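Local structure of TRAP dicarboxylate transporter-DctP subunit (Marinobacter aquaeolei, 4PFI) at residues T37-Q50 with G92-L104. The protein probably binds an organic acid in the periplasm and delivers it to a TRAP-type membrane transporter. Residues are numbered along the deposited sequence; the frame is centred on the assembly and turned at random.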
loop_
_atom_site.group_PDB
_atom_site.type_symbol
_atom_site.label_atom_id
_atom_site.label_comp_id
_atom_site.label_asym_id
_atom_site.label_seq_id
_atom_site.Cartn_x
_atom_site.Cartn_y
_atom_site.Cartn_z
ATOM N N THR A 37 19.310 12.807 15.815
ATOM C CA THR A 37 19.035 11.951 14.669
ATOM C C THR A 37 17.722 11.176 14.758
ATOM O O THR A 37 17.424 10.527 15.763
ATOM C CB THR A 37 20.185 10.955 14.458
ATOM O OG1 THR A 37 21.179 11.555 13.621
ATOM C CG2 THR A 37 19.683 9.679 13.801
ATOM N N TRP A 38 16.948 11.255 13.682
ATOM C CA TRP A 38 15.732 10.474 13.537
ATOM C C TRP A 38 16.014 9.399 12.488
ATOM O O TRP A 38 16.518 9.705 11.414
ATOM C CB TRP A 38 14.569 11.360 13.081
ATOM C CG TRP A 38 14.032 12.289 14.126
ATOM C CD1 TRP A 38 14.540 12.502 15.380
ATOM C CD2 TRP A 38 12.886 13.140 14.013
ATOM N NE1 TRP A 38 13.782 13.429 16.050
ATOM C CE2 TRP A 38 12.762 13.841 15.234
ATOM C CE3 TRP A 38 11.954 13.380 12.998
ATOM C CZ2 TRP A 38 11.740 14.765 15.472
ATOM C CZ3 TRP A 38 10.942 14.300 13.233
ATOM C CH2 TRP A 38 10.843 14.981 14.462
ATOM N N ARG A 39 15.692 8.149 12.805
ATOM C CA ARG A 39 15.928 7.026 11.902
ATOM C C ARG A 39 14.625 6.575 11.251
ATOM O O ARG A 39 13.700 6.148 11.943
ATOM C CB ARG A 39 16.520 5.858 12.682
ATOM C CG ARG A 39 17.778 6.208 13.431
ATOM C CD ARG A 39 18.057 5.202 14.538
ATOM N NE ARG A 39 18.194 3.834 14.040
ATOM C CZ ARG A 39 19.253 3.379 13.375
ATOM N NH1 ARG A 39 20.268 4.196 13.115
ATOM N NH2 ARG A 39 19.297 2.112 12.961
ATOM N N PHE A 40 14.584 6.633 9.920
ATOM C CA PHE A 40 13.373 6.397 9.141
ATOM C C PHE A 40 13.571 5.195 8.203
ATOM O O PHE A 40 14.265 5.300 7.202
ATOM C CB PHE A 40 13.066 7.646 8.300
ATOM C CG PHE A 40 11.671 7.680 7.712
ATOM C CD1 PHE A 40 10.886 6.548 7.662
ATOM C CD2 PHE A 40 11.155 8.863 7.191
ATOM C CE1 PHE A 40 9.616 6.595 7.122
ATOM C CE2 PHE A 40 9.886 8.910 6.650
ATOM C CZ PHE A 40 9.119 7.775 6.614
ATOM N N ALA A 41 12.957 4.064 8.519
ATOM C CA ALA A 41 13.133 2.849 7.723
ATOM C C ALA A 41 12.063 2.700 6.625
ATOM O O ALA A 41 10.896 2.991 6.840
ATOM C CB ALA A 41 13.114 1.628 8.638
ATOM N N LEU A 42 12.462 2.219 5.457
ATOM C CA LEU A 42 11.525 2.023 4.352
ATOM C C LEU A 42 11.400 0.539 3.992
ATOM O O LEU A 42 12.379 -0.196 4.078
ATOM C CB LEU A 42 12.025 2.754 3.122
ATOM C CG LEU A 42 12.507 4.175 3.294
ATOM C CD1 LEU A 42 13.002 4.642 1.970
ATOM C CD2 LEU A 42 11.401 5.069 3.814
ATOM N N GLU A 43 10.211 0.122 3.558
ATOM C CA GLU A 43 10.019 -1.221 3.008
ATOM C C GLU A 43 10.486 -1.325 1.554
ATOM O O GLU A 43 10.530 -2.418 0.995
ATOM C CB GLU A 43 8.542 -1.585 3.003
ATOM C CG GLU A 43 7.862 -1.546 4.324
ATOM C CD GLU A 43 6.362 -1.597 4.157
ATOM O OE1 GLU A 43 5.839 -0.915 3.236
ATOM O OE2 GLU A 43 5.698 -2.341 4.918
ATOM N N GLU A 44 10.776 -0.193 0.925
ATOM C CA GLU A 44 11.028 -0.179 -0.514
ATOM C C GLU A 44 12.411 0.424 -0.847
ATOM O O GLU A 44 13.022 1.110 -0.023
ATOM C CB GLU A 44 9.880 0.567 -1.232
ATOM C CG GLU A 44 8.485 -0.011 -0.932
ATOM C CD GLU A 44 7.340 0.594 -1.783
ATOM O OE1 GLU A 44 6.433 -0.191 -2.187
ATOM O OE2 GLU A 44 7.323 1.836 -2.045
ATOM N N ILE A 45 12.913 0.165 -2.044
ATOM C CA ILE A 45 14.249 0.634 -2.416
ATOM C C ILE A 45 14.256 2.087 -2.893
ATOM O O ILE A 45 13.218 2.758 -2.957
ATOM C CB ILE A 45 14.864 -0.210 -3.560
ATOM C CG1 ILE A 45 13.894 -0.298 -4.746
ATOM C CG2 ILE A 45 15.226 -1.597 -3.085
ATOM C CD1 ILE A 45 14.577 -0.619 -6.063
ATOM N N GLU A 46 15.451 2.538 -3.257
ATOM C CA GLU A 46 15.671 3.877 -3.781
ATOM C C GLU A 46 14.913 4.055 -5.093
ATOM O O GLU A 46 14.900 3.170 -5.948
ATOM C CB GLU A 46 17.176 4.112 -3.975
ATOM C CG GLU A 46 17.974 3.893 -2.689
ATOM C CD GLU A 46 19.456 4.241 -2.811
ATOM O OE1 GLU A 46 19.872 4.785 -3.860
ATOM O OE2 GLU A 46 20.215 3.971 -1.846
ATOM N N GLY A 47 14.233 5.181 -5.238
ATOM C CA GLY A 47 13.462 5.417 -6.439
ATOM C C GLY A 47 11.980 5.207 -6.198
ATOM O O GLY A 47 11.157 5.791 -6.887
ATOM N N SER A 48 11.640 4.386 -5.210
ATOM C CA SER A 48 10.241 4.144 -4.868
ATOM C C SER A 48 9.527 5.372 -4.300
ATOM O O SER A 48 10.160 6.334 -3.864
ATOM C CB SER A 48 10.150 3.065 -3.800
ATOM O OG SER A 48 10.673 3.583 -2.581
ATOM N N VAL A 49 8.203 5.292 -4.260
ATOM C CA VAL A 49 7.362 6.312 -3.652
ATOM C C VAL A 49 7.756 6.562 -2.192
ATOM O O VAL A 49 7.806 7.703 -1.751
ATOM C CB VAL A 49 5.876 5.912 -3.704
ATOM C CG1 VAL A 49 5.002 6.975 -3.047
ATOM C CG2 VAL A 49 5.425 5.660 -5.148
ATOM N N GLN A 50 8.033 5.497 -1.448
ATOM C CA GLN A 50 8.480 5.622 -0.072
ATOM C C GLN A 50 9.783 6.416 0.026
ATOM O O GLN A 50 9.909 7.308 0.864
ATOM C CB GLN A 50 8.647 4.233 0.564
ATOM C CG GLN A 50 7.320 3.594 0.900
ATOM C CD GLN A 50 7.423 2.340 1.719
ATOM O OE1 GLN A 50 8.422 2.096 2.406
ATOM N NE2 GLN A 50 6.377 1.517 1.654
ATOM N N GLY A 92 12.313 0.355 19.333
ATOM C CA GLY A 92 12.922 1.661 19.494
ATOM C C GLY A 92 14.223 1.744 18.723
ATOM O O GLY A 92 14.890 2.771 18.729
ATOM N N SER A 93 14.583 0.661 18.049
ATOM C CA SER A 93 15.792 0.636 17.233
ATOM C C SER A 93 15.718 1.695 16.108
ATOM O O SER A 93 16.723 2.339 15.794
ATOM C CB SER A 93 16.020 -0.770 16.661
ATOM O OG SER A 93 15.923 -1.766 17.676
ATOM N N VAL A 94 14.539 1.883 15.514
ATOM C CA VAL A 94 14.317 3.042 14.657
ATOM C C VAL A 94 13.127 3.844 15.160
ATOM O O VAL A 94 12.255 3.316 15.851
ATOM C CB VAL A 94 14.067 2.655 13.177
ATOM C CG1 VAL A 94 15.269 1.920 12.614
ATOM C CG2 VAL A 94 12.797 1.831 13.051
ATOM N N ASN A 95 13.077 5.117 14.796
ATOM C CA ASN A 95 11.995 5.978 15.247
ATOM C C ASN A 95 10.761 5.871 14.347
ATOM O O ASN A 95 9.628 5.852 14.830
ATOM C CB ASN A 95 12.461 7.441 15.279
ATOM C CG ASN A 95 13.771 7.624 16.016
ATOM O OD1 ASN A 95 14.843 7.653 15.418
ATOM N ND2 ASN A 95 13.689 7.744 17.324
ATOM N N LEU A 96 11.003 5.833 13.040
ATOM C CA LEU A 96 9.953 5.954 12.036
ATOM C C LEU A 96 10.094 4.875 10.973
ATOM O O LEU A 96 11.203 4.531 10.566
ATOM C CB LEU A 96 10.058 7.318 11.341
ATOM C CG LEU A 96 9.778 8.589 12.147
ATOM C CD1 LEU A 96 10.375 9.834 11.452
ATOM C CD2 LEU A 96 8.261 8.747 12.353
ATOM N N ALA A 97 8.967 4.374 10.485
ATOM C CA ALA A 97 8.986 3.394 9.402
ATOM C C ALA A 97 7.692 3.410 8.620
ATOM O O ALA A 97 6.655 3.856 9.103
ATOM C CB ALA A 97 9.223 2.002 9.937
ATOM N N PHE A 98 7.779 2.927 7.392
ATOM C CA PHE A 98 6.603 2.628 6.616
ATOM C C PHE A 98 6.153 1.225 6.994
ATOM O O PHE A 98 6.969 0.346 7.273
ATOM C CB PHE A 98 6.920 2.709 5.127
ATOM C CG PHE A 98 6.780 4.093 4.561
ATOM C CD1 PHE A 98 5.523 4.662 4.405
ATOM C CD2 PHE A 98 7.889 4.826 4.173
ATOM C CE1 PHE A 98 5.377 5.934 3.885
ATOM C CE2 PHE A 98 7.733 6.088 3.646
ATOM C CZ PHE A 98 6.476 6.640 3.505
ATOM N N ALA A 99 4.848 1.015 7.009
ATOM C CA ALA A 99 4.295 -0.314 7.250
ATOM C C ALA A 99 3.071 -0.462 6.370
ATOM O O ALA A 99 2.117 0.297 6.490
ATOM C CB ALA A 99 3.916 -0.499 8.717
ATOM N N SER A 100 3.115 -1.427 5.465
ATOM C CA SER A 100 1.975 -1.757 4.619
ATOM C C SER A 100 1.048 -2.805 5.265
ATOM O O SER A 100 1.405 -3.428 6.276
ATOM C CB SER A 100 2.511 -2.233 3.284
ATOM O OG SER A 100 3.295 -1.188 2.710
ATOM N N PRO A 101 -0.163 -2.983 4.706
ATOM C CA PRO A 101 -1.121 -3.937 5.294
ATOM C C PRO A 101 -0.558 -5.353 5.370
ATOM O O PRO A 101 -0.765 -6.009 6.389
ATOM C CB PRO A 101 -2.335 -3.849 4.358
ATOM C CG PRO A 101 -2.274 -2.442 3.807
ATOM C CD PRO A 101 -0.778 -2.177 3.635
ATOM N N GLY A 102 0.179 -5.795 4.351
ATOM C CA GLY A 102 0.827 -7.096 4.411
ATOM C C GLY A 102 1.675 -7.343 5.658
ATOM O O GLY A 102 1.609 -8.413 6.265
ATOM N N HIS A 103 2.466 -6.357 6.058
ATOM C CA HIS A 103 3.371 -6.495 7.205
ATOM C C HIS A 103 2.680 -6.311 8.561
ATOM O O HIS A 103 3.303 -6.480 9.610
ATOM C CB HIS A 103 4.514 -5.475 7.088
ATOM C CG HIS A 103 5.513 -5.819 6.034
ATOM N ND1 HIS A 103 5.652 -5.081 4.873
ATOM C CD2 HIS A 103 6.406 -6.833 5.943
ATOM C CE1 HIS A 103 6.590 -5.624 4.121
ATOM N NE2 HIS A 103 7.069 -6.691 4.748
ATOM N N LEU A 104 1.400 -5.956 8.522
ATOM C CA LEU A 104 0.637 -5.604 9.717
ATOM C C LEU A 104 -0.543 -6.538 9.969
ATOM O O LEU A 104 -1.154 -6.468 11.022
ATOM C CB LEU A 104 0.075 -4.189 9.559
ATOM C CG LEU A 104 1.018 -2.991 9.581
ATOM C CD1 LEU A 104 0.205 -1.716 9.286
ATOM C CD2 LEU A 104 1.696 -2.913 10.927
HETATM O O HOH W 1 6.949 -2.802 7.574
#
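The F98 ring carries the side chain of Q50 on one face and L42 CD2 at its edge. Q50 CG sits 3.7 Å from the F98 ring centroid, a CH-pi contact. The Q50 amide stacks on the same ring, the two planes 30° apart. The F40 and F98 ring planes are nearly parallel but slid apart, so the rings barely overlap; F40 CZ meets F98 CE2. L96 CB lies over one face of the F40 ring. With CG turned away from its own N (chi1 -166°), F40 leans its ring over L96 toward F98. F57 meets F40 edge-to-face and Y53 meets F98, both from helix 49-65.

Beneath the rings, strands 37-41 and 96-99 pair in parallel. A41 N donates to L96 O (2.7 Å), and R39 O and A41 O accept from L96 N and F98 N. At the start, N95 OD1 takes R39 N on a lone pair (2.8 Å), so a side chain extends the backbone pairing. R39 bends at chi3 (59°), and its NE reaches S93 O.

Past the strands, the E43 carboxylate is gripped on both oxygens. E43 OE1 accepts S100 OG on its syn lone pair (2.6 Å) and Q50 NE2 on the anti side. E43 OE2 takes S100 N (2.8 Å) and, weakly, H103 ND1; a water links it to F98 O. These donors fix the carboxylate's rotation and probably favour its charged form.

Helices 49-65 and 85-91 make successive beta-alpha-beta crossovers, 37-41 to 70-74 to 96-99. Strand 37-41 lies in the middle, as in alpha/beta lobes of DctP-family solute-binding proteins.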